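Lectin-related NK cell receptor LY49L1 (Mus musculus, PDB 3G8K) is a natural killer cell receptor of the Ly49 family that probably recognises MHC class I molecules through its C-type lectin-like domain, the part present here. Local coordinates at residues Cys31-Leu42 with Phe117-Lys127. The protein carries 1 engineered substitution. Numbering follows the deposited sequence.
Sequences CKQTCQISSLSL and FICICGKRLDK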
ATOM      1  N   CYS A  31      -3.606 -15.763 -14.290  1.00 26.25           N
ATOM      2  CA  CYS A  31      -3.784 -14.608 -13.448  1.00 23.94           C
ATOM      3  C   CYS A  31      -5.101 -13.969 -13.821  1.00 23.80           C
ATOM      4  O   CYS A  31      -5.822 -13.437 -12.980  1.00 21.21           O
ATOM      5  CB  CYS A  31      -2.656 -13.552 -13.707  1.00 23.96           C
ATOM      6  SG  CYS A  31      -1.174 -13.734 -12.763  1.00 24.48           S
ATOM      7  N   LYS A  32      -5.346 -13.910 -15.104  1.00 24.93           N
ATOM      8  CA  LYS A  32      -6.578 -13.319 -15.581  1.00 26.64           C
ATOM      9  C   LYS A  32      -7.716 -14.141 -14.980  1.00 27.34           C
ATOM     10  O   LYS A  32      -8.653 -13.575 -14.363  1.00 26.32           O
ATOM     11  CB  LYS A  32      -6.622 -13.285 -17.096  1.00 27.22           C
ATOM     12  CG  LYS A  32      -7.783 -12.507 -17.566  1.00 28.73           C
ATOM     13  CD  LYS A  32      -8.512 -13.177 -18.672  1.00 28.81           C
ATOM     14  CE  LYS A  32      -9.306 -12.074 -19.340  1.00 31.71           C
ATOM     15  NZ  LYS A  32     -10.369 -12.555 -20.211  1.00 34.33           N
ATOM     16  N   GLN A  33      -7.614 -15.466 -15.093  1.00 27.82           N
ATOM     17  CA  GLN A  33      -8.648 -16.262 -14.490  1.00 30.57           C
ATOM     18  C   GLN A  33      -8.722 -16.305 -12.951  1.00 29.88           C
ATOM     19  O   GLN A  33      -9.807 -16.372 -12.407  1.00 30.11           O
ATOM     20  CB  GLN A  33      -8.775 -17.636 -15.169  1.00 31.87           C
ATOM     21  CG  GLN A  33      -9.850 -17.585 -16.329  1.00 37.86           C
ATOM     22  CD  GLN A  33     -11.088 -18.475 -16.100  1.00 44.43           C
ATOM     23  OE1 GLN A  33     -11.279 -19.052 -15.009  1.00 48.33           O
ATOM     24  NE2 GLN A  33     -11.916 -18.625 -17.150  1.00 44.83           N
ATOM     25  N   THR A  34      -7.589 -16.222 -12.257  1.00 30.50           N
ATOM     26  CA  THR A  34      -7.573 -16.084 -10.788  1.00 29.63           C
ATOM     27  C   THR A  34      -8.182 -14.760 -10.312  1.00 29.28           C
ATOM     28  O   THR A  34      -9.020 -14.747  -9.437  1.00 28.63           O
ATOM     29  CB  THR A  34      -6.180 -16.222 -10.233  1.00 31.03           C
ATOM     30  OG1 THR A  34      -5.674 -17.509 -10.599  1.00 28.99           O
ATOM     31  CG2 THR A  34      -6.162 -16.088  -8.721  1.00 29.83           C
ATOM     32  N   CYS A  35      -7.812 -13.632 -10.901  1.00 30.33           N
ATOM     33  CA  CYS A  35      -8.519 -12.410 -10.546  1.00 29.71           C
ATOM     34  C   CYS A  35     -10.036 -12.667 -10.653  1.00 30.50           C
ATOM     35  O   CYS A  35     -10.806 -12.319  -9.757  1.00 31.31           O
ATOM     36  CB  CYS A  35      -8.050 -11.235 -11.423  1.00 30.00           C
ATOM     37  SG  CYS A  35      -6.294 -10.816 -11.091  1.00 26.91           S
ATOM     38  N   GLN A  36     -10.454 -13.296 -11.745  1.00 31.28           N
ATOM     39  CA  GLN A  36     -11.879 -13.426 -12.091  1.00 32.29           C
ATOM     40  C   GLN A  36     -12.760 -14.285 -11.183  1.00 33.16           C
ATOM     41  O   GLN A  36     -13.784 -13.804 -10.687  1.00 31.31           O
ATOM     42  CB  GLN A  36     -12.082 -13.661 -13.594  1.00 33.80           C
ATOM     43  CG  GLN A  36     -12.517 -12.332 -14.185  1.00 35.17           C
ATOM     44  CD  GLN A  36     -12.224 -12.103 -15.629  1.00 39.00           C
ATOM     45  OE1 GLN A  36     -11.714 -10.983 -16.021  1.00 35.68           O
ATOM     46  NE2 GLN A  36     -12.544 -13.121 -16.467  1.00 37.88           N
ATOM     47  N   ILE A  37     -12.319 -15.504 -10.855  1.00 34.40           N
ATOM     48  CA  ILE A  37     -13.064 -16.314  -9.899  1.00 36.32           C
ATOM     49  C   ILE A  37     -13.351 -15.575  -8.574  1.00 35.63           C
ATOM     50  O   ILE A  37     -14.320 -15.907  -7.841  1.00 35.76           O
ATOM     51  CB  ILE A  37     -12.447 -17.761  -9.689  1.00 36.88           C
ATOM     52  CG1 ILE A  37     -11.221 -17.733  -8.818  1.00 36.31           C
ATOM     53  CG2 ILE A  37     -12.094 -18.397 -11.021  1.00 37.59           C
ATOM     54  CD1 ILE A  37     -10.343 -19.011  -9.013  1.00 39.07           C
ATOM     55  N   SER A  38     -12.540 -14.567  -8.266  1.00 34.23           N
ATOM     56  CA  SER A  38     -12.777 -13.762  -7.080  1.00 33.44           C
ATOM     57  C   SER A  38     -13.491 -12.411  -7.328  1.00 33.63           C
ATOM     58  O   SER A  38     -13.398 -11.515  -6.495  1.00 33.51           O
ATOM     59  CB  SER A  38     -11.451 -13.524  -6.373  1.00 33.57           C
ATOM     60  OG  SER A  38     -11.020 -14.702  -5.690  1.00 35.78           O
ATOM     61  N   SER A  39     -14.204 -12.276  -8.449  1.00 33.39           N
ATOM     62  CA  SER A  39     -14.871 -11.025  -8.876  1.00 32.71           C
ATOM     63  C   SER A  39     -13.998  -9.774  -8.961  1.00 33.15           C
ATOM     64  O   SER A  39     -14.523  -8.632  -8.891  1.00 33.18           O
ATOM     65  CB  SER A  39     -16.116 -10.733  -8.019  1.00 33.54           C
ATOM     66  OG  SER A  39     -16.913 -11.926  -7.895  1.00 34.87           O
ATOM     67  N   LEU A  40     -12.690  -9.978  -9.154  1.00 31.52           N
ATOM     68  CA  LEU A  40     -11.697  -8.898  -9.398  1.00 28.99           C
ATOM     69  C   LEU A  40     -11.396  -8.963 -10.902  1.00 28.73           C
ATOM     70  O   LEU A  40     -12.089  -9.651 -11.630  1.00 30.02           O
ATOM     71  CB  LEU A  40     -10.442  -9.172  -8.559  1.00 28.57           C
ATOM     72  CG  LEU A  40     -10.582  -9.473  -7.069  1.00 25.54           C
ATOM     73  CD1 LEU A  40      -9.250  -9.894  -6.323  1.00 20.77           C
ATOM     74  CD2 LEU A  40     -11.285  -8.323  -6.307  1.00 20.59           C
ATOM     75  N   SER A  41     -10.406  -8.248 -11.396  1.00 27.60           N
ATOM     76  CA  SER A  41     -10.045  -8.409 -12.764  1.00 26.42           C
ATOM     77  C   SER A  41      -8.597  -8.081 -12.888  1.00 25.17           C
ATOM     78  O   SER A  41      -8.104  -7.206 -12.200  1.00 24.58           O
ATOM     79  CB  SER A  41     -10.893  -7.518 -13.680  1.00 27.50           C
ATOM     80  OG  SER A  41     -10.429  -6.208 -13.545  1.00 30.88           O
ATOM     81  N   LEU A  42      -7.867  -8.817 -13.734  1.00 24.08           N
ATOM     82  CA  LEU A  42      -6.478  -8.478 -13.923  1.00 21.84           C
ATOM     83  C   LEU A  42      -6.355  -6.977 -14.197  1.00 22.28           C
ATOM     84  O   LEU A  42      -7.061  -6.461 -15.060  1.00 23.52           O
ATOM     85  CB  LEU A  42      -5.890  -9.323 -15.082  1.00 23.29           C
ATOM     86  CG  LEU A  42      -4.353  -9.567 -15.104  1.00 20.32           C
ATOM     87  CD1 LEU A  42      -3.740  -9.925 -13.791  1.00 17.70           C
ATOM     88  CD2 LEU A  42      -4.008 -10.676 -16.106  1.00 19.62           C
ATOM     89  N   PHE A 117       4.440 -14.411 -13.355  1.00 25.33           N
ATOM     90  CA  PHE A 117       4.617 -13.174 -12.547  1.00 23.30           C
ATOM     91  C   PHE A 117       3.474 -13.021 -11.486  1.00 22.19           C
ATOM     92  O   PHE A 117       2.452 -13.708 -11.558  1.00 18.36           O
ATOM     93  CB  PHE A 117       4.735 -11.914 -13.490  1.00 23.87           C
ATOM     94  CG  PHE A 117       5.965 -11.980 -14.391  1.00 24.34           C
ATOM     95  CD1 PHE A 117       5.856 -12.259 -15.733  1.00 27.69           C
ATOM     96  CD2 PHE A 117       7.227 -11.821 -13.858  1.00 24.89           C
ATOM     97  CE1 PHE A 117       6.982 -12.336 -16.556  1.00 23.46           C
ATOM     98  CE2 PHE A 117       8.356 -11.932 -14.668  1.00 27.65           C
ATOM     99  CZ  PHE A 117       8.213 -12.162 -16.023  1.00 25.84           C
ATOM    100  N   ILE A 118       3.698 -12.180 -10.477  1.00 23.58           N
ATOM    101  CA  ILE A 118       2.654 -11.835  -9.493  1.00 23.46           C
ATOM    102  C   ILE A 118       1.453 -11.245 -10.239  1.00 24.27           C
ATOM    103  O   ILE A 118       1.629 -10.380 -11.042  1.00 24.38           O
ATOM    104  CB  ILE A 118       3.156 -10.891  -8.395  1.00 25.56           C
ATOM    105  CG1 ILE A 118       4.322 -11.522  -7.570  1.00 26.83           C
ATOM    106  CG2 ILE A 118       1.999 -10.519  -7.366  1.00 24.79           C
ATOM    107  CD1 ILE A 118       3.943 -12.880  -6.981  1.00 32.90           C
ATOM    108  N   CYS A 119       0.249 -11.725  -9.955  1.00 24.17           N
ATOM    109  CA  CYS A 119      -0.999 -11.058 -10.433  1.00 25.45           C
ATOM    110  C   CYS A 119      -1.374  -9.860  -9.575  1.00 24.67           C
ATOM    111  O   CYS A 119      -1.460  -9.934  -8.351  1.00 24.12           O
ATOM    112  CB  CYS A 119      -2.206 -12.046 -10.521  1.00 22.93           C
ATOM    113  SG  CYS A 119      -1.781 -13.790 -10.839  1.00 26.37           S
ATOM    114  N   ILE A 120      -1.562  -8.707 -10.220  1.00 25.71           N
ATOM    115  CA  ILE A 120      -2.239  -7.652  -9.513  1.00 25.37           C
ATOM    116  C   ILE A 120      -3.637  -7.524 -10.145  1.00 26.14           C
ATOM    117  O   ILE A 120      -3.774  -7.290 -11.390  1.00 25.21           O
ATOM    118  CB  ILE A 120      -1.457  -6.342  -9.444  1.00 25.99           C
ATOM    119  CG1 ILE A 120      -2.254  -5.271  -8.717  1.00 24.12           C
ATOM    120  CG2 ILE A 120      -1.080  -5.817 -10.846  1.00 28.75           C
ATOM    121  CD1 ILE A 120      -1.436  -3.963  -8.597  1.00 28.21           C
ATOM    122  N   CYS A 121      -4.638  -7.787  -9.285  1.00 25.14           N
ATOM    123  CA  CYS A 121      -6.072  -7.669  -9.585  1.00 25.01           C
ATOM    124  C   CYS A 121      -6.646  -6.319  -9.134  1.00 24.06           C
ATOM    125  O   CYS A 121      -6.416  -5.901  -8.043  1.00 25.45           O
ATOM    126  CB  CYS A 121      -6.822  -8.734  -8.843  1.00 24.19           C
ATOM    127  SG  CYS A 121      -6.149 -10.409  -9.098  1.00 26.73           S
ATOM    128  N   GLY A 122      -7.375  -5.602  -9.959  1.00 25.94           N
ATOM    129  CA  GLY A 122      -8.046  -4.417  -9.416  1.00 24.64           C
ATOM    130  C   GLY A 122      -9.557  -4.606  -9.286  1.00 24.03           C
ATOM    131  O   GLY A 122     -10.160  -5.428  -9.984  1.00 25.15           O
ATOM    132  N   LYS A 123     -10.154  -3.837  -8.392  1.00 25.46           N
ATOM    133  CA  LYS A 123     -11.595  -3.710  -8.181  1.00 26.09           C
ATOM    134  C   LYS A 123     -11.906  -2.290  -7.679  1.00 25.46           C
ATOM    135  O   LYS A 123     -11.384  -1.850  -6.679  1.00 24.12           O
ATOM    136  CB  LYS A 123     -12.161  -4.755  -7.212  1.00 27.85           C
ATOM    137  CG  LYS A 123     -13.747  -4.848  -7.206  1.00 25.24           C
ATOM    138  CD  LYS A 123     -14.202  -5.837  -6.116  1.00 28.42           C
ATOM    139  CE  LYS A 123     -15.706  -5.962  -5.956  1.00 32.99           C
ATOM    140  NZ  LYS A 123     -15.975  -6.674  -4.643  1.00 37.12           N
ATOM    141  N   ARG A 124     -12.699  -1.545  -8.465  1.00 26.29           N
ATOM    142  CA  ARG A 124     -13.230  -0.276  -8.046  1.00 25.82           C
ATOM    143  C   ARG A 124     -14.170  -0.403  -6.871  1.00 25.21           C
ATOM    144  O   ARG A 124     -14.817  -1.424  -6.654  1.00 26.33           O
ATOM    145  CB  ARG A 124     -13.921   0.434  -9.217  1.00 26.44           C
ATOM    146  CG  ARG A 124     -12.950   0.975 -10.122  1.00 24.83           C
ATOM    147  CD  ARG A 124     -13.622   1.622 -11.308  1.00 30.20           C
ATOM    148  NE  ARG A 124     -14.661   2.600 -11.004  1.00 30.04           N
ATOM    149  CZ  ARG A 124     -14.607   3.869 -11.430  1.00 33.30           C
ATOM    150  NH1 ARG A 124     -13.532   4.276 -12.097  1.00 32.86           N
ATOM    151  NH2 ARG A 124     -15.593   4.729 -11.190  1.00 28.76           N
ATOM    152  N   LEU A 125     -14.227   0.654  -6.096  1.00 25.46           N
ATOM    153  CA  LEU A 125     -15.051   0.663  -4.907  1.00 27.34           C
ATOM    154  C   LEU A 125     -16.582   0.816  -5.210  1.00 27.92           C
ATOM    155  O   LEU A 125     -17.453   0.451  -4.402  1.00 27.54           O
ATOM    156  CB  LEU A 125     -14.456   1.709  -3.939  1.00 27.03           C
ATOM    157  CG  LEU A 125     -13.537   1.294  -2.789  1.00 25.65           C
ATOM    158  CD1 LEU A 125     -12.835   0.061  -3.015  1.00 27.13           C
ATOM    159  CD2 LEU A 125     -12.532   2.340  -2.439  1.00 28.21           C
ATOM    160  N   ASP A 126     -16.899   1.385  -6.378  1.00 28.68           N
ATOM    161  CA  ASP A 126     -18.237   1.415  -6.925  1.00 28.34           C
ATOM    162  C   ASP A 126     -18.563   0.175  -7.835  1.00 29.49           C
ATOM    163  O   ASP A 126     -19.437   0.266  -8.694  1.00 28.01           O
ATOM    164  CB  ASP A 126     -18.485   2.749  -7.672  1.00 28.29           C
ATOM    165  CG  ASP A 126     -17.542   2.979  -8.805  1.00 28.11           C
ATOM    166  OD1 ASP A 126     -17.520   4.118  -9.327  1.00 31.69           O
ATOM    167  OD2 ASP A 126     -16.824   2.063  -9.247  1.00 28.92           O
ATOM    168  N   LYS A 127     -17.919  -0.990  -7.594  1.00 30.05           N
ATOM    169  CA  LYS A 127     -18.220  -2.174  -8.390  1.00 30.78           C
ATOM    170  C   LYS A 127     -19.090  -3.137  -7.596  1.00 30.11           C
ATOM    171  O   LYS A 127     -18.722  -3.579  -6.511  1.00 31.52           O
ATOM    172  CB  LYS A 127     -16.995  -2.833  -9.080  1.00 31.47           C
ATOM    173  CG  LYS A 127     -17.213  -4.342  -9.378  1.00 33.30           C
ATOM    174  CD  LYS A 127     -16.550  -4.867 -10.659  1.00 35.18           C
ATOM    175  CE  LYS A 127     -16.054  -6.355 -10.480  1.00 38.56           C
ATOM    176  NZ  LYS A 127     -15.111  -6.930 -11.567  1.00 38.98           N
TER
HETATM  177  O   HOH W   1     -14.832  -9.114  -5.057  1.00 40.34           O
HETATM  178  O   HOH W   2     -14.151  -9.733 -13.194  1.00 40.74           O
HETATM  179  O   HOH W   3     -12.977  -5.287 -11.415  1.00 38.19           O
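Leu-40 lies over Cys-121, its CB and CD1 against the CB of the cysteine, while its other methyl, CD2, rests 3.8 Å from CB of Lys-123, whose extended chain it meets at about a right angle. Beside this patch two disulfides tie helix 28-37 to strand 118-124. Cys-31 bonds to Cys-119 and Cys-35, one helical turn on, to Cys-121, two residues along the strand; the SG-SG torsions are alike, -74° and -77°. A Schellman motif with Ser-39 at positive phi ends the helix and turns the chain back, so that Ser-41 and Gly-122 form an antiparallel hydrogen-bonded pair. Gly-122 N gives the shorter hydrogen bond, 2.9 Å to Ser-41 O, which also takes a CA-H contact from Cys-121; Ser-41 N returns one of 3.2 Å to Gly-122 O. From Leu-42, CG anti to the backbone N (chi1 -156°), CD1 reaches 3.6 Å from Ile-120 O. Tyr-20 and Phe-7 also touch Leu-40, and Trp-64 packs on Cys-31. At the outer end Lys-123 NZ reaches Ser-38 O through a water, and another water takes a weak bond from Lys-127 NZ and gives one to Leu-40 O. Covalent links thus fix the helix on the strand in the buried part of this C-type lectin-like fold, while water-mediated lysine contacts join the more exposed end.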